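PDB 5KEC: flagellar brake protein YcgR from Klebsiella pneumoniae, which binds the second messenger c-di-GMP and, as the transcriptional activator MrkH, probably switches on type 3 fimbriae genes in biofilm formation. Local coordinates for residues I32-N36 and T37-T41; R45-A49 and E50-Q54; I53-H56 and R57-S61; R218-E221 and K222-D226. All coordinates share one frame; numbering follows the deposited sequence.

Contact 1 (I32-N36 and T37-T41)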
# COMPACT_ATOMS: atom_id res chain seq x y z
N ILE B 32 3.87 -6.59 8.38
CA ILE B 32 4.51 -6.06 7.17
C ILE B 32 3.57 -6.22 5.99
O ILE B 32 3.14 -7.33 5.68
CB ILE B 32 5.79 -6.85 6.86
CG1 ILE B 32 6.57 -7.14 8.14
CG2 ILE B 32 6.63 -6.12 5.82
CD1 ILE B 32 7.79 -8.03 7.94
N PHE B 33 3.24 -5.11 5.34
CA PHE B 33 2.37 -5.13 4.17
C PHE B 33 3.17 -4.94 2.89
O PHE B 33 4.02 -4.06 2.81
CB PHE B 33 1.31 -4.02 4.25
CG PHE B 33 0.41 -4.12 5.44
CD1 PHE B 33 -0.70 -4.95 5.42
CD2 PHE B 33 0.66 -3.36 6.57
CE1 PHE B 33 -1.53 -5.03 6.52
CE2 PHE B 33 -0.18 -3.44 7.67
CZ PHE B 33 -1.27 -4.27 7.64
N PHE B 34 2.90 -5.77 1.89
CA PHE B 34 3.38 -5.50 0.54
C PHE B 34 2.43 -6.09 -0.48
O PHE B 34 2.09 -7.27 -0.41
CB PHE B 34 4.81 -6.03 0.33
CG PHE B 34 5.08 -7.36 0.96
CD1 PHE B 34 5.02 -8.52 0.22
CD2 PHE B 34 5.39 -7.45 2.31
CE1 PHE B 34 5.27 -9.74 0.80
CE2 PHE B 34 5.64 -8.67 2.89
CZ PHE B 34 5.58 -9.82 2.14
N ASN B 35 1.98 -5.25 -1.40
CA ASN B 35 1.06 -5.68 -2.44
C ASN B 35 -0.22 -6.28 -1.87
O ASN B 35 -1.04 -5.58 -1.27
CB ASN B 35 1.76 -6.68 -3.37
CG ASN B 35 3.10 -6.17 -3.87
OD1 ASN B 35 3.28 -4.97 -4.11
ND2 ASN B 35 4.06 -7.07 -4.03
N ASN B 36 -0.38 -7.59 -2.05
CA ASN B 36 -1.58 -8.30 -1.63
C ASN B 36 -1.43 -8.88 -0.24
O ASN B 36 -2.41 -9.30 0.40
CB ASN B 36 -1.84 -9.44 -2.61
CG ASN B 36 -3.25 -9.46 -3.12
OD1 ASN B 36 -3.90 -8.41 -3.20
ND2 ASN B 36 -3.75 -10.64 -3.47
N THR B 37 -0.19 -8.91 0.23
CA THR B 37 0.19 -9.78 1.33
C THR B 37 0.47 -9.04 2.63
O THR B 37 0.91 -7.90 2.64
CB THR B 37 1.44 -10.60 0.95
OG1 THR B 37 1.19 -11.30 -0.27
CG2 THR B 37 1.79 -11.60 2.05
N SER B 38 0.21 -9.73 3.73
CA SER B 38 0.53 -9.23 5.06
C SER B 38 1.09 -10.39 5.86
O SER B 38 0.51 -11.48 5.89
CB SER B 38 -0.73 -8.69 5.74
OG SER B 38 -0.56 -8.63 7.14
N ILE B 39 2.24 -10.18 6.48
CA ILE B 39 2.78 -11.20 7.36
C ILE B 39 3.00 -10.64 8.76
O ILE B 39 3.25 -9.45 8.94
CB ILE B 39 4.09 -11.82 6.82
CG1 ILE B 39 5.29 -10.94 7.17
CG2 ILE B 39 4.00 -12.04 5.31
CD1 ILE B 39 6.59 -11.48 6.64
N ILE B 40 2.86 -11.50 9.76
CA ILE B 40 3.13 -11.12 11.13
C ILE B 40 4.39 -11.84 11.57
O ILE B 40 4.53 -13.05 11.35
CB ILE B 40 1.99 -11.52 12.08
CG1 ILE B 40 0.67 -10.89 11.63
CG2 ILE B 40 2.33 -11.12 13.51
CD1 ILE B 40 0.61 -9.40 11.82
N THR B 41 5.29 -11.11 12.20
CA THR B 41 6.50 -11.69 12.75
C THR B 41 6.95 -10.84 13.94
O THR B 41 6.14 -10.11 14.52
CB THR B 41 7.60 -11.78 11.67
OG1 THR B 41 8.74 -12.48 12.20
CG2 THR B 41 8.02 -10.39 11.20

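Contact 2 (R45-A49 and E50-Q54)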
# COMPACT_ATOMS: atom_id res chain seq x y z
N ARG B 45 16.17 -7.59 15.44
CA ARG B 45 17.34 -6.80 15.81
C ARG B 45 17.07 -5.32 15.65
O ARG B 45 16.44 -4.89 14.69
CB ARG B 45 18.55 -7.21 14.97
CG ARG B 45 19.84 -6.54 15.40
CD ARG B 45 20.95 -6.75 14.37
NE ARG B 45 22.13 -5.97 14.69
CZ ARG B 45 23.13 -6.40 15.45
NH1 ARG B 45 23.09 -7.63 15.97
NH2 ARG B 45 24.17 -5.61 15.70
N VAL B 46 17.56 -4.54 16.61
CA VAL B 46 17.42 -3.09 16.56
C VAL B 46 18.76 -2.45 16.86
O VAL B 46 19.42 -2.79 17.84
CB VAL B 46 16.38 -2.57 17.58
CG1 VAL B 46 16.31 -1.05 17.53
CG2 VAL B 46 15.01 -3.19 17.31
N ASP B 47 19.19 -1.54 16.00
CA ASP B 47 20.38 -0.75 16.27
C ASP B 47 20.12 0.71 15.91
O ASP B 47 19.00 1.08 15.57
CB ASP B 47 21.60 -1.32 15.53
CG ASP B 47 21.44 -1.31 14.03
OD1 ASP B 47 21.08 -0.25 13.47
OD2 ASP B 47 21.68 -2.37 13.40
N PHE B 48 21.16 1.53 16.00
CA PHE B 48 21.00 2.97 15.90
C PHE B 48 20.44 3.43 14.56
O PHE B 48 19.87 4.52 14.47
CB PHE B 48 22.33 3.67 16.20
CG PHE B 48 23.44 3.29 15.26
CD1 PHE B 48 23.79 4.12 14.19
CD2 PHE B 48 24.15 2.11 15.43
CE1 PHE B 48 24.81 3.77 13.32
CE2 PHE B 48 25.17 1.76 14.57
CZ PHE B 48 25.50 2.59 13.51
N ALA B 49 20.58 2.61 13.53
CA ALA B 49 20.22 3.04 12.18
C ALA B 49 19.20 2.14 11.48
O ALA B 49 18.55 2.57 10.52
CB ALA B 49 21.47 3.16 11.33
N GLU B 50 19.05 0.90 11.95
CA GLU B 50 18.25 -0.09 11.24
C GLU B 50 17.53 -1.05 12.18
O GLU B 50 17.90 -1.21 13.33
CB GLU B 50 19.15 -0.90 10.29
CG GLU B 50 19.73 -0.09 9.14
CD GLU B 50 20.82 -0.84 8.39
OE1 GLU B 50 21.46 -1.73 8.99
OE2 GLU B 50 21.05 -0.52 7.21
N PHE B 51 16.47 -1.67 11.67
CA PHE B 51 15.82 -2.77 12.38
C PHE B 51 15.72 -3.96 11.45
O PHE B 51 15.62 -3.79 10.24
CB PHE B 51 14.44 -2.37 12.90
CG PHE B 51 13.41 -2.20 11.83
CD1 PHE B 51 12.63 -3.27 11.41
CD2 PHE B 51 13.20 -0.95 11.24
CE1 PHE B 51 11.67 -3.11 10.42
CE2 PHE B 51 12.24 -0.78 10.24
CZ PHE B 51 11.48 -1.87 9.83
N HIS B 52 15.74 -5.16 12.01
CA HIS B 52 15.71 -6.37 11.20
C HIS B 52 14.44 -7.16 11.40
O HIS B 52 13.86 -7.16 12.48
CB HIS B 52 16.89 -7.27 11.54
CG HIS B 52 18.21 -6.68 11.20
ND1 HIS B 52 19.38 -7.42 11.19
CD2 HIS B 52 18.56 -5.42 10.86
CE1 HIS B 52 20.39 -6.64 10.87
NE2 HIS B 52 19.92 -5.42 10.66
N ILE B 53 14.03 -7.85 10.35
CA ILE B 53 13.03 -8.90 10.46
C ILE B 53 13.51 -10.06 9.61
O ILE B 53 14.37 -9.90 8.75
CB ILE B 53 11.64 -8.42 10.00
CG1 ILE B 53 11.69 -7.93 8.56
CG2 ILE B 53 11.11 -7.33 10.93
CD1 ILE B 53 11.28 -8.97 7.55
N GLN B 54 12.95 -11.25 9.85
CA GLN B 54 13.34 -12.44 9.12
C GLN B 54 12.11 -13.14 8.59
O GLN B 54 11.10 -13.27 9.29
CB GLN B 54 14.15 -13.39 10.01
CG GLN B 54 15.49 -12.81 10.47
CD GLN B 54 16.11 -13.62 11.60
OE1 GLN B 54 15.81 -14.80 11.77
NE2 GLN B 54 16.97 -12.98 12.39

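Contact 3 (I53-H56 and R57-S61)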
# COMPACT_ATOMS: atom_id res chain seq x y z
N ILE B 53 14.03 -7.85 10.35
CA ILE B 53 13.03 -8.90 10.46
C ILE B 53 13.51 -10.06 9.61
O ILE B 53 14.37 -9.90 8.75
CB ILE B 53 11.64 -8.42 10.00
CG1 ILE B 53 11.69 -7.93 8.56
CG2 ILE B 53 11.11 -7.33 10.93
CD1 ILE B 53 11.28 -8.97 7.55
N GLN B 54 12.95 -11.25 9.85
CA GLN B 54 13.34 -12.44 9.12
C GLN B 54 12.11 -13.14 8.59
O GLN B 54 11.10 -13.27 9.29
CB GLN B 54 14.15 -13.39 10.01
CG GLN B 54 15.49 -12.81 10.47
CD GLN B 54 16.11 -13.62 11.60
OE1 GLN B 54 15.81 -14.80 11.77
NE2 GLN B 54 16.97 -12.98 12.39
N THR B 55 12.19 -13.59 7.34
CA THR B 55 11.06 -14.24 6.69
C THR B 55 11.53 -14.93 5.42
O THR B 55 12.50 -14.51 4.80
CB THR B 55 9.96 -13.22 6.35
OG1 THR B 55 8.92 -13.87 5.62
CG2 THR B 55 10.53 -12.09 5.50
N HIS B 56 10.83 -15.99 5.03
CA HIS B 56 11.16 -16.67 3.78
C HIS B 56 10.57 -15.95 2.57
O HIS B 56 10.97 -16.20 1.44
CB HIS B 56 10.70 -18.13 3.82
CG HIS B 56 11.61 -19.03 4.61
ND1 HIS B 56 11.47 -19.23 5.96
CD2 HIS B 56 12.68 -19.77 4.23
CE1 HIS B 56 12.40 -20.06 6.38
NE2 HIS B 56 13.15 -20.40 5.35
N ARG B 57 9.63 -15.04 2.82
CA ARG B 57 8.95 -14.33 1.74
C ARG B 57 9.87 -13.32 1.04
O ARG B 57 10.81 -12.79 1.65
CB ARG B 57 7.71 -13.61 2.27
CG ARG B 57 7.00 -14.33 3.40
CD ARG B 57 6.28 -15.57 2.92
NE ARG B 57 5.13 -15.25 2.09
CZ ARG B 57 4.07 -16.04 1.95
NH1 ARG B 57 4.01 -17.19 2.60
NH2 ARG B 57 3.07 -15.67 1.16
N LYS B 58 9.60 -13.07 -0.23
CA LYS B 58 10.31 -12.03 -0.96
C LYS B 58 9.56 -10.71 -0.79
O LYS B 58 8.35 -10.64 -1.00
CB LYS B 58 10.42 -12.37 -2.46
CG LYS B 58 11.41 -13.48 -2.80
CD LYS B 58 10.88 -14.86 -2.44
CE LYS B 58 11.51 -15.94 -3.31
NZ LYS B 58 13.00 -15.91 -3.25
N ILE B 59 10.29 -9.67 -0.40
CA ILE B 59 9.70 -8.36 -0.20
C ILE B 59 10.34 -7.37 -1.15
O ILE B 59 11.57 -7.25 -1.18
CB ILE B 59 9.90 -7.88 1.25
CG1 ILE B 59 9.37 -8.93 2.23
CG2 ILE B 59 9.21 -6.54 1.48
CD1 ILE B 59 9.78 -8.67 3.67
N PRO B 60 9.52 -6.64 -1.93
CA PRO B 60 10.02 -5.67 -2.90
C PRO B 60 11.03 -4.71 -2.29
O PRO B 60 10.85 -4.26 -1.16
CB PRO B 60 8.76 -4.92 -3.34
CG PRO B 60 7.71 -5.26 -2.32
CD PRO B 60 8.05 -6.64 -1.85
N SER B 61 12.09 -4.40 -3.03
CA SER B 61 13.12 -3.49 -2.56
C SER B 61 13.01 -2.13 -3.24
O SER B 61 12.16 -1.92 -4.10
CB SER B 61 14.51 -4.09 -2.79
OG SER B 61 15.52 -3.28 -2.22

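Contact 4 (R218-E221 and K222-D226)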
# COMPACT_ATOMS: atom_id res chain seq x y z
N ARG B 218 -3.51 14.51 -3.13
CA ARG B 218 -4.48 15.23 -2.32
C ARG B 218 -5.86 15.19 -2.96
O ARG B 218 -6.87 15.02 -2.28
CB ARG B 218 -4.05 16.68 -2.11
CG ARG B 218 -3.10 16.90 -0.95
CD ARG B 218 -3.07 18.37 -0.56
NE ARG B 218 -2.24 18.63 0.62
CZ ARG B 218 -1.02 19.14 0.58
NH1 ARG B 218 -0.46 19.44 -0.58
NH2 ARG B 218 -0.34 19.34 1.70
N ARG B 219 -5.90 15.34 -4.29
CA ARG B 219 -7.16 15.24 -5.00
C ARG B 219 -7.77 13.86 -4.80
O ARG B 219 -8.97 13.72 -4.56
CB ARG B 219 -6.99 15.56 -6.48
CG ARG B 219 -6.76 17.04 -6.75
CD ARG B 219 -6.45 17.28 -8.22
NE ARG B 219 -7.63 17.10 -9.06
CZ ARG B 219 -7.58 16.97 -10.39
NH1 ARG B 219 -6.42 17.00 -11.02
NH2 ARG B 219 -8.71 16.80 -11.07
N ILE B 220 -6.93 12.83 -4.89
CA ILE B 220 -7.40 11.46 -4.66
C ILE B 220 -7.94 11.29 -3.24
O ILE B 220 -8.96 10.64 -3.02
CB ILE B 220 -6.29 10.42 -4.92
CG1 ILE B 220 -5.94 10.36 -6.40
CG2 ILE B 220 -6.72 9.05 -4.44
CD1 ILE B 220 -7.08 9.92 -7.28
N GLU B 221 -7.23 11.88 -2.28
CA GLU B 221 -7.60 11.74 -0.87
C GLU B 221 -8.92 12.44 -0.56
O GLU B 221 -9.69 11.98 0.28
CB GLU B 221 -6.46 12.26 0.02
CG GLU B 221 -5.27 11.29 0.07
CD GLU B 221 -4.01 11.90 0.68
OE1 GLU B 221 -3.80 13.12 0.54
OE2 GLU B 221 -3.23 11.14 1.29
N LYS B 222 -9.19 13.54 -1.25
CA LYS B 222 -10.46 14.24 -1.07
C LYS B 222 -11.62 13.44 -1.63
O LYS B 222 -12.69 13.38 -1.03
CB LYS B 222 -10.41 15.62 -1.72
CG LYS B 222 -9.50 16.59 -0.99
CD LYS B 222 -9.61 18.00 -1.56
CE LYS B 222 -9.17 18.05 -3.02
NZ LYS B 222 -9.19 19.44 -3.55
N ILE B 223 -11.41 12.81 -2.78
CA ILE B 223 -12.41 11.92 -3.34
C ILE B 223 -12.69 10.77 -2.38
O ILE B 223 -13.84 10.37 -2.18
CB ILE B 223 -11.95 11.34 -4.69
CG1 ILE B 223 -11.72 12.45 -5.71
CG2 ILE B 223 -12.96 10.31 -5.21
CD1 ILE B 223 -11.13 11.96 -7.01
N LEU B 224 -11.63 10.22 -1.80
CA LEU B 224 -11.76 9.10 -0.87
C LEU B 224 -12.63 9.49 0.31
O LEU B 224 -13.57 8.78 0.67
CB LEU B 224 -10.39 8.68 -0.35
CG LEU B 224 -9.55 7.78 -1.25
CD1 LEU B 224 -8.18 7.63 -0.64
CD2 LEU B 224 -10.23 6.43 -1.43
N LEU B 225 -12.31 10.63 0.91
CA LEU B 225 -13.07 11.13 2.05
C LEU B 225 -14.55 11.28 1.68
O LEU B 225 -15.42 11.08 2.53
CB LEU B 225 -12.48 12.46 2.56
CG LEU B 225 -11.04 12.41 3.09
CD1 LEU B 225 -10.57 13.78 3.54
CD2 LEU B 225 -10.89 11.40 4.22
N ASP B 226 -14.82 11.60 0.42
CA ASP B 226 -16.20 11.71 -0.07
C ASP B 226 -16.85 10.34 -0.24
O ASP B 226 -18.04 10.16 0.05
CB ASP B 226 -16.24 12.45 -1.41
CG ASP B 226 -16.08 13.95 -1.26
OD1 ASP B 226 -16.28 14.47 -0.15
OD2 ASP B 226 -15.78 14.62 -2.27

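Contact 1 (I32-N36 and T37-T41)
Strands 32-34 and 37-41 run antiparallel, their axes 4.9 Å apart at closest approach and 163° between their directions, and a type II' turn from Phe34 to Thr37 joins them. Two hydrogen-bonded pairs flank a non-hydrogen-bonded one. At the turn Thr37 N gives to Phe34 O at 2.9 Å, while Phe34 N returns a bond to Thr37 O. Two residues further along each strand, Ile32 and Ile39 exchange both their backbone bonds; that from Ile32 N to Ile39 O is 3.0 Å long and nearly straight (169°). Between the pairs, Ser38 CA makes a CA-H...O contact with Ile32 O. This is a beta hairpin with a two-residue loop, Asn35 and Asn36 at the corners of the turn, and it lies in the antiparallel sheet of the YcgR-like domain. Ile32, Phe34, Thr37 and Ile39 share one face. There Ile32 and Ile39 lie side by side, their CD1 atoms 3.9 Å apart, and Thr41 CG2 also reaches Ile32 CD1. With CG lodged between its own backbone N and carbonyl carbon (chi1 40°), Phe34 swings its ring alongside Thr37, CE1 meeting CB at 3.9 Å, and CZ goes on to Ile39 CG2. Ile32 CG2 sits at the edge of that ring, in its plane. On the other face Ser38 CB touches Phe33 CD1 at 3.8 Å, while Ser38 OG hydrogen-bonds Glu31. Arg114, which binds c-di-GMP in another structure of this protein, packs against both Phe33 and Ser38.

Contact 2 (R45-A49 and E50-Q54)
A hairpin end, tied by an Asx turn and flanked by a CH-pi contact, links Arg45-Ala49 to Glu50-Gln54 where strand 37-46 gives way to strand 50-55 in the YcgR-like domain. Asp47 carries the turn. Its OD1 accepts from Ala49 N at 2.9 Å, met nearly along the C-O bond, and from Glu50 N at 2.8 Å, which comes from the syn side but 32° out of the carboxylate plane. The carboxylate can turn back over the loop because Asp47 CG sits between its backbone N and carbonyl carbon (chi1 61°). Asp47 N meanwhile gives a nearly straight bond (172°) to Glu50 O, and His52 N reaches Arg45 O at 2.8 Å. Beside this frame Arg45 runs extended along His52, placing CD over one face of the imidazole, 3.8 Å from the ring centroid and shifted toward the rim. Behind the strands, Val46 and Phe51 lie on the other face, where both pack against Phe20 of helix 13-25. Two backbone N-H groups thus grip a single carboxylate oxygen and fix the rotation of Asp47, whose negative charge is probably eased further by Arg45, although their salt bridge is long.

Contact 3 (I53-H56 and R57-S61)
Thr55 and Arg57 make the polar part of this contact, at the point where strand 50-55 ends and the chain bends into the loop before strand 64-71. Arg57 N gives a hydrogen bond to Thr55 OG1 at 3.1 Å, almost straight at 164°. The hydroxyl is ready for it because it stands anti to the backbone N of Thr55 (chi1 175°), on the side of its carbonyl carbon, from which the chain continues. The same oxygen lies 3.0 Å from Arg57 CG, a close approach, and the two side chains cross at about a right angle. A threonine oxygen accepting from the backbone N two residues on is an ST turn.

Apolar contacts complete the bend. Ile59, four residues beyond Thr55, turns back toward the strand, and its CD1 meets Thr55 CG2 at 4.0 Å. Ile53 and Ile59 reach toward each other tip to tip, CD1 to CD1 at 4.2 Å. Both isoleucines are buried, and they also pack against strand 29-34, Ile53 on Ile32 and Ile59 on Phe34.

Outside bonds brace the loop: the hydroxyl of Tyr96 joins Arg57 O and Ile59 N, while His56 NE2 meets the carbonyl of Asp91. Thr55 therefore works with both its branches, the hydroxyl accepting from a backbone N-H just past the end of the strand and the methyl packing against Ile59.

Contact 4 (R218-E221 and K222-D226)
Backbone hydrogen bonds carry Arg218-Glu221 into Lys222-Asp226, successive turns of helix 214-234. Four i to i+4 bonds cross the join: Lys222 N to Arg218 O at 2.9 Å, Ile223 N to Arg219 O at 3.2 Å, Leu224 N to Ile220 O and Leu225 N to Glu221 O, both at 3.0 Å. A weak second bond runs from Lys222 N to Arg219 O, and Asp226 N continues the series to Lys222 O.

Side chains lie close against the carbonyls of the preceding turn. Lys222 has CG anti to its own carbonyl carbon (chi1 -70°), which lays the start of its chain over Arg218 O, with CG at 3.3 Å. Ile223 CG1 rests similarly near Arg219 O, and Leu225 CG approaches Glu221 O at 3.1 Å. The apolar contact is lighter: Ile220 CG2 and Leu224 CD1 come within 4.3 Å, four residues apart on one flank of the helix.

The polar ends look elsewhere, Arg219 NH2 to the carbonyl oxygen of Tyr175 and Asp226 OD2 to the hydroxyl of the same tyrosine. The buried side of this amphipathic helix packs on strand 177-193 and on loops of the second sheet, probably the PilZ domain: Ile220 on Ile178 of that strand and on Phe211, Ile223 on Leu172 and Tyr175, and Leu224 on Asp144, next to the c-di-GMP-binding Ser143.

In the fold
Contacts 1, 2 and 3 follow one another along one sheet and the loop that leaves it, whereas contact 4 belongs to the helix packed on the other sheet. Contacts 1 and 3 have centres about 9 Å apart and share packing, with Ile32 CD1 3.6 Å from Ile53 CD1. Contact 2 lies at the other end of strand 37-46, which it shares with contact 1, and its strand 50-55 runs on into contact 3. Contact 4 lies about 25 Å from contact 1 between centres. In this apo model no c-di-GMP is bound; of the residues that bind it in another structure, Arg110 and Arg114 lie beside contact 1, and Ser143 is about 5 Å from Leu224, between side chains, at contact 4.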